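Local coordinates for enoyl-CoA hydratase (Mycobacterium smegmatis, PDB 3PE8), which probably catalyses the reversible hydration of 2-trans-enoyl-CoA thioesters, as expected of a crotonase-family enoyl-CoA hydratase, and carries a bound zinc ion in this crystal, at residues S141-L144 with P145-V148; L184-A187 with R188-A191; L33-E36 with L37-T40; F41-A44 with L45-Q49; G219-W222 with A223-E226. One frame throughout, in Å; residues are numbered along the deposited sequence.

Contact 1. Residues S141-L144 with P145-V148; sequences SVRL and PQKV
Leu-144 sets its CG opposite the backbone N (chi1 -171°), which lays the branch alongside Val-148, and the two side chains run the same way with CD1 of Leu-144 3.6 Å from CG1 of Val-148. One turn round, Arg-143 and Gln-146 also lie side by side: the arginine is straight from CG to NE (chi2 -166°), and its CG passes 3.8 Å from the amide OE1 of Gln-146. Their polar ends are joined through water 1, which sits in the plane of the guanidinium, accepts a weak bond from Arg-143 NE and donates to Gln-146 OE1 at 2.8 Å. The NE2 of the same amide donates to Asp-213 OD1. Pro-145 kinks the helix, since its nitrogen has no hydrogen to offer the turn before, and its CD rests 3.4 Å from the carbonyl O of Ser-141. The carbonyl just before Pro-145, Leu-144 O, accepts from two amides, nearly along its axis from Val-148 N at 2.9 Å and from above its plane from Lys-147 N at 3.2 Å. Lys-147 NZ bonds to Leu-112 O and stays 5.5 Å from Arg-143 NE. The like charges thus stay apart, each with its own polar partner, water or carbonyl.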
loop_
_atom_site.group_PDB
_atom_site.type_symbol
_atom_site.label_atom_id
_atom_site.label_comp_id
_atom_site.label_asym_id
_atom_site.label_seq_id
_atom_site.Cartn_x
_atom_site.Cartn_y
_atom_site.Cartn_z
ATOM N N SER A 141 6.828 17.350 -1.873
ATOM C CA SER A 141 5.475 17.158 -1.354
ATOM C C SER A 141 5.285 15.812 -0.634
ATOM O O SER A 141 4.302 15.614 0.087
ATOM C CB SER A 141 4.428 17.374 -2.451
ATOM O OG SER A 141 4.526 16.452 -3.510
ATOM N N VAL A 142 6.253 14.924 -0.805
ATOM C CA VAL A 142 6.284 13.650 -0.105
ATOM C C VAL A 142 7.180 13.737 1.135
ATOM O O VAL A 142 6.769 13.378 2.241
ATOM C CB VAL A 142 6.770 12.532 -1.017
ATOM C CG1 VAL A 142 6.803 11.188 -0.275
ATOM C CG2 VAL A 142 5.821 12.495 -2.259
ATOM N N ARG A 143 8.407 14.221 0.934
ATOM C CA ARG A 143 9.382 14.190 2.013
ATOM C C ARG A 143 9.237 15.309 3.041
ATOM O O ARG A 143 9.658 15.123 4.186
ATOM C CB ARG A 143 10.810 14.155 1.470
ATOM C CG ARG A 143 11.103 12.955 0.592
ATOM C CD ARG A 143 12.606 12.730 0.328
ATOM N NE ARG A 143 12.725 11.547 -0.508
ATOM C CZ ARG A 143 12.718 11.539 -1.842
ATOM N NH1 ARG A 143 12.767 12.667 -2.543
ATOM N NH2 ARG A 143 12.682 10.366 -2.482
ATOM N N LEU A 144 8.693 16.450 2.667
ATOM C CA LEU A 144 8.525 17.539 3.662
ATOM C C LEU A 144 7.538 17.130 4.737
ATOM O O LEU A 144 7.885 17.147 5.919
ATOM C CB LEU A 144 8.258 18.885 3.016
ATOM C CG LEU A 144 8.305 20.061 3.988
ATOM C CD1 LEU A 144 9.674 20.237 4.679
ATOM C CD2 LEU A 144 7.857 21.315 3.256
ATOM N N PRO A 145 6.331 16.636 4.389
ATOM C CA PRO A 145 5.477 16.140 5.522
ATOM C C PRO A 145 6.096 14.980 6.293
ATOM O O PRO A 145 5.937 14.879 7.503
ATOM C CB PRO A 145 4.176 15.707 4.849
ATOM C CG PRO A 145 4.275 16.179 3.469
ATOM C CD PRO A 145 5.638 16.557 3.097
ATOM N N GLN A 146 6.812 14.100 5.592
ATOM C CA GLN A 146 7.501 12.975 6.221
ATOM C C GLN A 146 8.494 13.417 7.305
ATOM O O GLN A 146 8.618 12.744 8.355
ATOM C CB GLN A 146 8.214 12.145 5.155
ATOM C CG GLN A 146 8.950 10.975 5.636
ATOM C CD GLN A 146 9.759 10.289 4.567
ATOM O OE1 GLN A 146 10.415 10.944 3.756
ATOM N NE2 GLN A 146 9.706 8.948 4.544
ATOM N N LYS A 147 9.208 14.509 7.045
ATOM C CA LYS A 147 10.351 14.914 7.898
ATOM C C LYS A 147 10.101 16.112 8.807
ATOM O O LYS A 147 10.847 16.291 9.783
ATOM C CB LYS A 147 11.598 15.057 7.016
ATOM C CG LYS A 147 11.939 13.746 6.325
ATOM C CD LYS A 147 13.305 13.738 5.614
ATOM C CE LYS A 147 13.599 12.426 4.978
ATOM N NZ LYS A 147 15.025 12.332 4.480
ATOM N N VAL A 148 9.090 16.944 8.525
ATOM C CA VAL A 148 8.763 18.086 9.383
ATOM C C VAL A 148 7.349 18.026 9.958
ATOM O O VAL A 148 7.032 18.860 10.828
ATOM C CB VAL A 148 9.037 19.394 8.605
ATOM C CG1 VAL A 148 7.805 19.865 7.768
ATOM C CG2 VAL A 148 9.607 20.544 9.452
HETATM O O HOH W 1 12.289 9.883 2.039
#

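Contact 2. Residues L184-A187 with R188-A191; sequences LTAA and RRVA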
loop_
_atom_site.group_PDB
_atom_site.type_symbol
_atom_site.label_atom_id
_atom_site.label_comp_id
_atom_site.label_asym_id
_atom_site.label_seq_id
_atom_site.Cartn_x
_atom_site.Cartn_y
_atom_site.Cartn_z
ATOM N N LEU A 184 30.782 22.248 10.214
ATOM C CA LEU A 184 31.525 21.129 9.617
ATOM C C LEU A 184 32.281 20.308 10.674
ATOM O O LEU A 184 32.382 19.105 10.521
ATOM C CB LEU A 184 32.426 21.568 8.472
ATOM C CG LEU A 184 31.736 21.692 7.079
ATOM C CD1 LEU A 184 31.413 20.301 6.439
ATOM C CD2 LEU A 184 30.506 22.507 7.085
ATOM N N THR A 185 32.733 20.929 11.762
ATOM C CA THR A 185 33.205 20.178 12.929
ATOM C C THR A 185 32.171 19.134 13.372
ATOM O O THR A 185 32.484 17.944 13.584
ATOM C CB THR A 185 33.516 21.148 14.088
ATOM O OG1 THR A 185 34.479 22.082 13.648
ATOM C CG2 THR A 185 34.072 20.371 15.325
ATOM N N ALA A 186 30.920 19.557 13.540
ATOM C CA ALA A 186 29.886 18.659 13.963
ATOM C C ALA A 186 29.585 17.560 12.987
ATOM O O ALA A 186 29.309 16.402 13.383
ATOM C CB ALA A 186 28.567 19.444 14.280
ATOM N N ALA A 187 29.529 17.925 11.706
ATOM C CA ALA A 187 29.276 16.939 10.655
ATOM C C ALA A 187 30.391 15.894 10.613
ATOM O O ALA A 187 30.107 14.698 10.458
ATOM C CB ALA A 187 29.109 17.597 9.335
ATOM N N ARG A 188 31.642 16.337 10.799
ATOM C CA ARG A 188 32.786 15.404 10.845
ATOM C C ARG A 188 32.722 14.464 12.040
ATOM O O ARG A 188 33.136 13.316 11.929
ATOM C CB ARG A 188 34.120 16.153 10.807
ATOM C CG ARG A 188 34.485 16.690 9.411
ATOM C CD ARG A 188 35.877 17.280 9.392
ATOM N NE ARG A 188 35.988 18.606 9.988
ATOM C CZ ARG A 188 35.856 19.767 9.331
ATOM N NH1 ARG A 188 35.540 19.806 8.025
ATOM N NH2 ARG A 188 36.013 20.900 9.987
ATOM N N ARG A 189 32.188 14.930 13.178
ATOM C CA ARG A 189 32.013 14.076 14.347
ATOM C C ARG A 189 31.050 12.949 14.057
ATOM O O ARG A 189 31.338 11.790 14.412
ATOM C CB ARG A 189 31.514 14.866 15.580
ATOM C CG ARG A 189 32.468 15.813 16.171
ATOM C CD ARG A 189 31.989 16.273 17.559
ATOM N NE ARG A 189 30.607 16.804 17.550
ATOM C CZ ARG A 189 30.297 18.108 17.611
ATOM N NH1 ARG A 189 31.263 19.057 17.653
ATOM N NH2 ARG A 189 29.017 18.482 17.589
ATOM N N VAL A 190 29.907 13.261 13.432
ATOM C CA VAL A 190 28.933 12.240 13.088
ATOM C C VAL A 190 29.505 11.287 12.062
ATOM O O VAL A 190 29.437 10.086 12.220
ATOM C CB VAL A 190 27.594 12.861 12.630
ATOM C CG1 VAL A 190 26.652 11.801 12.114
ATOM C CG2 VAL A 190 26.990 13.669 13.794
ATOM N N ALA A 191 30.183 11.835 11.042
ATOM C CA ALA A 191 30.816 10.996 10.049
ATOM C C ALA A 191 31.849 10.052 10.666
ATOM O O ALA A 191 31.907 8.882 10.285
ATOM C CB ALA A 191 31.416 11.868 8.929
HETATM O O HOH W 2 27.924 16.156 15.908
#
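Arg-188 N donates to Leu-184 O at 2.9 Å, and Ala-191 N reaches Ala-187 O over the same distance with a straighter N-H (166°). Arg-189 to Thr-185 and Val-190 to Ala-186 complete four successive i to i+4 bonds. The carbonyl O of Ala-186 has a second donor, water 2, which also accepts a weak bond from Arg-189 NH2. That same nitrogen forms a salt bridge with Glu-176, so NH2 has a salt-bridge partner and a weakly held water.

Both arginines fold back over the preceding turn. A bend at chi3 (-77°) turns the Arg-188 guanidinium broadside to the backbone, with Leu-184 O 3.6 Å above the centre of its plane; its NH1 lies 3.6 Å from CB of Leu-184. Arg-189 bends likewise and covers Ala-186, whose CA stands beneath the middle of the guanidinium and whose CB is 3.5 Å from NH2. CG2 of Thr-185 approaches NH1 of Arg-189 at 3.9 Å, the two side chains slanting past each other. Ala-187 and Ala-191, with Leu-184, face the sheet and meet Ile-58 and Val-56 of strand 56-61, while Val-190 packs on Ile-96 of strand 95-99. Arg-155 of the third subunit also touches Val-190. Helix 183-195 is thus an amphipathic alpha-helix lying against the mixed beta-sheet of the crotonase fold, with Ala-187 and Ala-191 toward the strands and both arginines exposed.

Contact 3. Residues L33-E36 with L37-T40; sequences LSAE and LRST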
loop_
_atom_site.group_PDB
_atom_site.type_symbol
_atom_site.label_atom_id
_atom_site.label_comp_id
_atom_site.label_asym_id
_atom_site.label_seq_id
_atom_site.Cartn_x
_atom_site.Cartn_y
_atom_site.Cartn_z
ATOM N N LEU A 33 21.216 25.628 -8.537
ATOM C CA LEU A 33 21.510 24.396 -9.261
ATOM C C LEU A 33 21.320 24.602 -10.764
ATOM O O LEU A 33 20.240 24.357 -11.342
ATOM C CB LEU A 33 20.620 23.271 -8.755
ATOM C CG LEU A 33 20.762 23.004 -7.265
ATOM C CD1 LEU A 33 19.737 21.982 -6.834
ATOM C CD2 LEU A 33 22.174 22.591 -6.826
ATOM N N SER A 34 22.373 25.120 -11.374
ATOM C CA SER A 34 22.482 25.208 -12.816
ATOM C C SER A 34 22.557 23.802 -13.365
ATOM O O SER A 34 22.807 22.839 -12.637
ATOM C CB SER A 34 23.740 25.983 -13.211
ATOM O OG SER A 34 24.918 25.354 -12.721
ATOM N N ALA A 35 22.373 23.694 -14.668
ATOM C CA ALA A 35 22.548 22.406 -15.341
ATOM C C ALA A 35 23.905 21.806 -15.053
ATOM O O ALA A 35 24.011 20.621 -14.760
ATOM C CB ALA A 35 22.318 22.577 -16.898
ATOM N N GLU A 36 24.949 22.618 -15.144
ATOM C CA GLU A 36 26.304 22.156 -14.845
ATOM C C GLU A 36 26.464 21.667 -13.411
ATOM O O GLU A 36 27.027 20.602 -13.179
ATOM C CB GLU A 36 27.347 23.246 -15.140
ATOM C CG GLU A 36 28.791 22.781 -14.958
ATOM C CD GLU A 36 29.818 23.913 -14.995
ATOM O OE1 GLU A 36 29.417 25.100 -15.117
ATOM O OE2 GLU A 36 31.031 23.592 -14.886
ATOM N N LEU A 37 25.953 22.425 -12.444
ATOM C CA LEU A 37 26.107 22.000 -11.049
ATOM C C LEU A 37 25.291 20.746 -10.780
ATOM O O LEU A 37 25.758 19.832 -10.097
ATOM C CB LEU A 37 25.751 23.129 -10.099
ATOM C CG LEU A 37 25.848 22.798 -8.606
ATOM C CD1 LEU A 37 27.213 22.152 -8.218
ATOM C CD2 LEU A 37 25.595 24.106 -7.805
ATOM N N ARG A 38 24.087 20.653 -11.344
ATOM C CA ARG A 38 23.289 19.428 -11.159
ATOM C C ARG A 38 24.036 18.212 -11.682
ATOM O O ARG A 38 24.213 17.216 -10.978
ATOM C CB ARG A 38 21.921 19.569 -11.844
ATOM C CG ARG A 38 20.976 20.523 -11.175
ATOM C CD ARG A 38 19.543 20.536 -11.825
ATOM N NE ARG A 38 19.435 20.649 -13.294
ATOM C CZ ARG A 38 19.216 21.773 -13.987
ATOM N NH1 ARG A 38 19.116 22.957 -13.392
ATOM N NH2 ARG A 38 19.112 21.724 -15.314
ATOM N N SER A 39 24.530 18.302 -12.911
ATOM C CA SER A 39 25.276 17.209 -13.547
ATOM C C SER A 39 26.465 16.794 -12.692
ATOM O O SER A 39 26.704 15.600 -12.438
ATOM C CB SER A 39 25.795 17.654 -14.910
ATOM O OG SER A 39 26.540 16.611 -15.537
ATOM N N THR A 40 27.239 17.802 -12.294
ATOM C CA THR A 40 28.469 17.587 -11.536
ATOM C C THR A 40 28.166 16.986 -10.152
ATOM O O THR A 40 28.840 16.041 -9.712
ATOM C CB THR A 40 29.275 18.910 -11.414
ATOM O OG1 THR A 40 29.575 19.404 -12.733
ATOM C CG2 THR A 40 30.592 18.682 -10.672
HETATM O O HOH W 3 31.784 20.809 -13.308
#
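Leu-37 gives its backbone N to OG of Ser-34 at 3.1 Å, the bond that makes Ser-34 the N-cap. Ser-34 OG stands between its own backbone N and carbonyl carbon (chi1 60°), which points OG at the amide of Leu-37. Leu-37 also sends CD2 to within 3.9 Å of Leu-33 CD2, an apolar touch that spans the cap. Arg-38 N reaches Ser-34 O at 2.8 Å, almost in line with the carbonyl. Its side chain bends at chi3 (-48°) and doubles back, so that Ser-34 O and Ala-35 CA both lie over one face of the guanidinium, while NH1 makes a weak bond, 2.7 Å but poorly angled, to Leu-33 O, which sits at the edge of the guanidinium near its plane. The cap opens helix 35-50, the crossover helix of a beta-alpha-beta unit between strands 19-24 and 56-61; Glu-74 accepts from Ala-35 N at this start. Ser-39 N closes the next turn on Ala-35 O at 3.0 Å. Thr-40 then grips Glu-36 O twice, with N and OG1 each 2.9 Å away and coming from opposite faces of the carbonyl plane. Water 3 donates to Thr-40 OG1 at 2.7 Å and to OE2 of Glu-36, whose extended chain runs beside the threonine.

Contact 4. Residues F41-A44 with L45-Q49; sequences FFRA and LSDAQ
Phe-41 and Leu-45 form the tight half: CG of Leu-45 stands over one face of the phenyl ring, toward its rim, and CD1 comes 3.6 Å from CE2. Phe-41 holds CG opposite its backbone N (chi1 177°), which puts the ring where Leu-45, with its CG anti to the carbonyl carbon, can reach back to it. The same CD1 makes a looser touch with Phe-42, 4.3 Å from its CD1, and Phe-42 has CD2 of Phe-41 over a face of its ring. On the polar side the side chains hardly meet. Arg-43 and Asp-47 lie side by side, but their charged atoms stay apart, Arg-43 NE being 4.8 Å from Asp-47 OD2, where opposite charges may attract without bonding; between the side chains the closest approach is OD2 to CG, 3.8 Å. Water 4 bridges one turn, donating to Phe-42 O at 3.1 Å and hydrogen-bonded to Ser-46 OG at 2.7 Å. The i to i+4 bonds run throughout, Asp-47 N lying 2.8 Å from Arg-43 O. On the sheet side of helix 35-50, Phe-41 rests on Leu-24 and Val-59, Ala-44 and Leu-45 on Leu-22, and Ala-48 on Val-57, while Trp-138 meets Phe-42 edge-to-face.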
loop_
_atom_site.group_PDB
_atom_site.type_symbol
_atom_site.label_atom_id
_atom_site.label_comp_id
_atom_site.label_asym_id
_atom_site.label_seq_id
_atom_site.Cartn_x
_atom_site.Cartn_y
_atom_site.Cartn_z
ATOM N N PHE A 41 27.157 17.524 -9.488
ATOM C CA PHE A 41 26.799 17.050 -8.143
ATOM C C PHE A 41 26.309 15.612 -8.155
ATOM O O PHE A 41 26.769 14.754 -7.378
ATOM C CB PHE A 41 25.744 17.965 -7.532
ATOM C CG PHE A 41 25.273 17.519 -6.186
ATOM C CD1 PHE A 41 26.106 17.592 -5.078
ATOM C CD2 PHE A 41 24.010 16.954 -6.042
ATOM C CE1 PHE A 41 25.665 17.140 -3.838
ATOM C CE2 PHE A 41 23.578 16.509 -4.794
ATOM C CZ PHE A 41 24.427 16.600 -3.707
ATOM N N PHE A 42 25.366 15.322 -9.044
ATOM C CA PHE A 42 24.796 13.983 -9.106
ATOM C C PHE A 42 25.844 12.961 -9.516
ATOM O O PHE A 42 25.861 11.840 -8.994
ATOM C CB PHE A 42 23.511 13.939 -9.950
ATOM C CG PHE A 42 22.359 14.711 -9.335
ATOM C CD1 PHE A 42 21.905 14.392 -8.058
ATOM C CD2 PHE A 42 21.770 15.782 -9.989
ATOM C CE1 PHE A 42 20.884 15.119 -7.456
ATOM C CE2 PHE A 42 20.738 16.510 -9.374
ATOM C CZ PHE A 42 20.282 16.147 -8.123
ATOM N N ARG A 43 26.749 13.334 -10.431
ATOM C CA ARG A 43 27.871 12.481 -10.778
ATOM C C ARG A 43 28.820 12.255 -9.590
ATOM O O ARG A 43 29.296 11.157 -9.377
ATOM C CB ARG A 43 28.643 13.047 -11.986
ATOM C CG ARG A 43 29.847 12.212 -12.399
ATOM C CD ARG A 43 30.432 12.707 -13.727
ATOM N NE ARG A 43 31.021 14.042 -13.544
ATOM C CZ ARG A 43 30.564 15.196 -14.046
ATOM N NH1 ARG A 43 29.474 15.256 -14.824
ATOM N NH2 ARG A 43 31.226 16.312 -13.763
ATOM N N ALA A 44 29.074 13.303 -8.818
ATOM C CA ALA A 44 29.935 13.191 -7.640
ATOM C C ALA A 44 29.367 12.230 -6.585
ATOM O O ALA A 44 30.125 11.478 -5.950
ATOM C CB ALA A 44 30.195 14.598 -7.032
ATOM N N LEU A 45 28.049 12.219 -6.422
ATOM C CA LEU A 45 27.399 11.260 -5.524
ATOM C C LEU A 45 27.635 9.824 -5.980
ATOM O O LEU A 45 28.020 8.949 -5.180
ATOM C CB LEU A 45 25.895 11.549 -5.367
ATOM C CG LEU A 45 25.506 12.764 -4.512
ATOM C CD1 LEU A 45 23.988 12.973 -4.567
ATOM C CD2 LEU A 45 26.016 12.652 -3.072
ATOM N N SER A 46 27.445 9.578 -7.276
ATOM C CA SER A 46 27.663 8.271 -7.849
ATOM C C SER A 46 29.119 7.859 -7.731
ATOM O O SER A 46 29.449 6.708 -7.395
ATOM C CB SER A 46 27.258 8.286 -9.326
ATOM O OG SER A 46 25.857 8.208 -9.375
ATOM N N ASP A 47 30.006 8.808 -7.965
ATOM C CA ASP A 47 31.437 8.512 -7.894
ATOM C C ASP A 47 31.819 8.148 -6.450
ATOM O O ASP A 47 32.616 7.222 -6.226
ATOM C CB ASP A 47 32.275 9.699 -8.393
ATOM C CG ASP A 47 32.321 9.823 -9.927
ATOM O OD1 ASP A 47 31.941 8.905 -10.678
ATOM O OD2 ASP A 47 32.789 10.876 -10.394
ATOM N N ALA A 48 31.242 8.862 -5.465
ATOM C CA ALA A 48 31.499 8.579 -4.056
ATOM C C ALA A 48 31.017 7.165 -3.705
ATOM O O ALA A 48 31.701 6.424 -3.023
ATOM C CB ALA A 48 30.829 9.636 -3.151
ATOM N N GLN A 49 29.847 6.799 -4.209
ATOM C CA GLN A 49 29.311 5.463 -3.967
ATOM C C GLN A 49 30.246 4.385 -4.488
ATOM O O GLN A 49 30.406 3.321 -3.863
ATOM C CB GLN A 49 27.927 5.328 -4.609
ATOM C CG GLN A 49 27.333 3.946 -4.494
ATOM C CD GLN A 49 27.054 3.533 -3.072
ATOM O OE1 GLN A 49 26.709 4.365 -2.234
ATOM N NE2 GLN A 49 27.125 2.226 -2.806
HETATM O O HOH W 4 24.361 9.892 -10.808
#

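Contact 5. Residues G219-W222 with A223-E226; sequences GALW and AEAE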
loop_
_atom_site.group_PDB
_atom_site.type_symbol
_atom_site.label_atom_id
_atom_site.label_comp_id
_atom_site.label_asym_id
_atom_site.label_seq_id
_atom_site.Cartn_x
_atom_site.Cartn_y
_atom_site.Cartn_z
ATOM N N GLY A 219 4.237 5.440 -4.268
ATOM C CA GLY A 219 2.896 5.876 -4.718
ATOM C C GLY A 219 2.753 7.376 -4.602
ATOM O O GLY A 219 2.150 8.046 -5.466
ATOM N N ALA A 220 3.265 7.898 -3.494
ATOM C CA ALA A 220 3.221 9.339 -3.306
ATOM C C ALA A 220 4.056 10.094 -4.311
ATOM O O ALA A 220 3.652 11.174 -4.788
ATOM C CB ALA A 220 3.703 9.678 -1.854
ATOM N N LEU A 221 5.251 9.571 -4.605
ATOM C CA LEU A 221 6.112 10.179 -5.602
ATOM C C LEU A 221 5.482 10.182 -6.994
ATOM O O LEU A 221 5.631 11.129 -7.749
ATOM C CB LEU A 221 7.493 9.513 -5.592
ATOM C CG LEU A 221 8.309 9.818 -4.347
ATOM C CD1 LEU A 221 9.439 8.813 -4.176
ATOM C CD2 LEU A 221 8.847 11.271 -4.353
ATOM N N TRP A 222 4.784 9.111 -7.343
ATOM C CA TRP A 222 4.026 9.079 -8.587
ATOM C C TRP A 222 2.949 10.153 -8.611
ATOM O O TRP A 222 2.818 10.867 -9.576
ATOM C CB TRP A 222 3.378 7.714 -8.777
ATOM C CG TRP A 222 2.637 7.593 -10.112
ATOM C CD1 TRP A 222 1.272 7.584 -10.312
ATOM C CD2 TRP A 222 3.223 7.567 -11.434
ATOM N NE1 TRP A 222 0.985 7.492 -11.658
ATOM C CE2 TRP A 222 2.164 7.494 -12.360
ATOM C CE3 TRP A 222 4.541 7.560 -11.921
ATOM C CZ2 TRP A 222 2.381 7.426 -13.736
ATOM C CZ3 TRP A 222 4.749 7.490 -13.310
ATOM C CH2 TRP A 222 3.668 7.425 -14.187
ATOM N N ALA A 223 2.187 10.274 -7.525
ATOM C CA ALA A 223 1.175 11.295 -7.415
ATOM C C ALA A 223 1.733 12.710 -7.558
ATOM O O ALA A 223 1.124 13.535 -8.226
ATOM C CB ALA A 223 0.409 11.153 -6.102
ATOM N N GLU A 224 2.894 12.954 -6.959
ATOM C CA GLU A 224 3.567 14.252 -7.066
ATOM C C GLU A 224 3.901 14.499 -8.573
ATOM O O GLU A 224 3.659 15.610 -9.103
ATOM C CB GLU A 224 4.854 14.271 -6.222
ATOM C CG GLU A 224 5.704 15.518 -6.464
ATOM C CD GLU A 224 6.981 15.541 -5.708
ATOM O OE1 GLU A 224 7.996 15.013 -6.207
ATOM O OE2 GLU A 224 6.952 16.109 -4.589
ATOM N N ALA A 225 4.448 13.487 -9.236
ATOM C CA ALA A 225 4.864 13.609 -10.634
ATOM C C ALA A 225 3.648 13.870 -11.520
ATOM O O ALA A 225 3.678 14.734 -12.391
ATOM C CB ALA A 225 5.638 12.358 -11.124
ATOM N N GLU A 226 2.578 13.141 -11.261
ATOM C CA GLU A 226 1.339 13.343 -12.010
ATOM C C GLU A 226 0.767 14.747 -11.805
ATOM O O GLU A 226 0.335 15.384 -12.777
ATOM C CB GLU A 226 0.352 12.277 -11.630
ATOM C CG GLU A 226 0.778 10.904 -12.146
ATOM C CD GLU A 226 0.581 10.762 -13.626
ATOM O OE1 GLU A 226 -0.581 10.463 -13.999
ATOM O OE2 GLU A 226 1.549 10.975 -14.415
HETATM O O HOH W 5 7.953 12.850 -7.868
HETATM O O HOH W 6 -1.285 7.416 -13.624
#
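Leu-221 O is gripped by two donors, Ala-225 N at 3.0 Å and water 5 at 2.9 Å; the water also donates to Glu-224 OE1 over 2.7 Å and so ties the carboxylate to the preceding turn. The extended Glu-224 chain carries that group farther, to Gly-139 N on OE1 and Ser-141 OG on OE2, so both buried oxygens have partners. Glu-226 meets Trp-222 differently. Its N bonds to Trp-222 O at 2.8 Å, and a bend at chi2 (-74°) brings the side chain across the indole, where CG makes a CH-pi contact 3.7 Å from the centroid of the five-membered ring. The carboxylate lies nearly parallel to the ring, 13° between planes, with OE2 near CZ2. Water 6, in the ring plane at its edge, accepts from Trp-222 NE1 at 3.0 Å and donates to Glu-226 OE1. Arg-229 takes OE2 in a salt bridge and makes a cation-pi contact with the indole, so Arg-229 engages both the carboxylate and the aromatic group. Ala-220 and Leu-221 of helix 199-234 pack on Val-142 of helix 140-148, Ala-223 touches Ile-212 of the second subunit, and Leu-221 reaches Trp-222 of the fourth.

Four of the contacts lie within helices; contact 3 spans a helix start. All are partly buried, with exposed residues in contacts 2, 3 and 4 and none in contacts 1 and 5, which both meet the second subunit. Contacts 3 and 4 share helix 35-50: the first opens it with a serine cap, the second continues it with Phe-41, Ala-44, Leu-45 and Ala-48 on the strands. Contact 2 likewise sets small apolar residues on strands. Apart from the chain-adjacent contacts 3 and 4, only contacts 1 and 5 touch, Ser-141 OG lying 2.7 Å from Glu-224 OE2; the side chain of Glu-224 is about 7 Å from the zinc ion, that of Ser-141 about 9 Å. Water bridges recur in every contact.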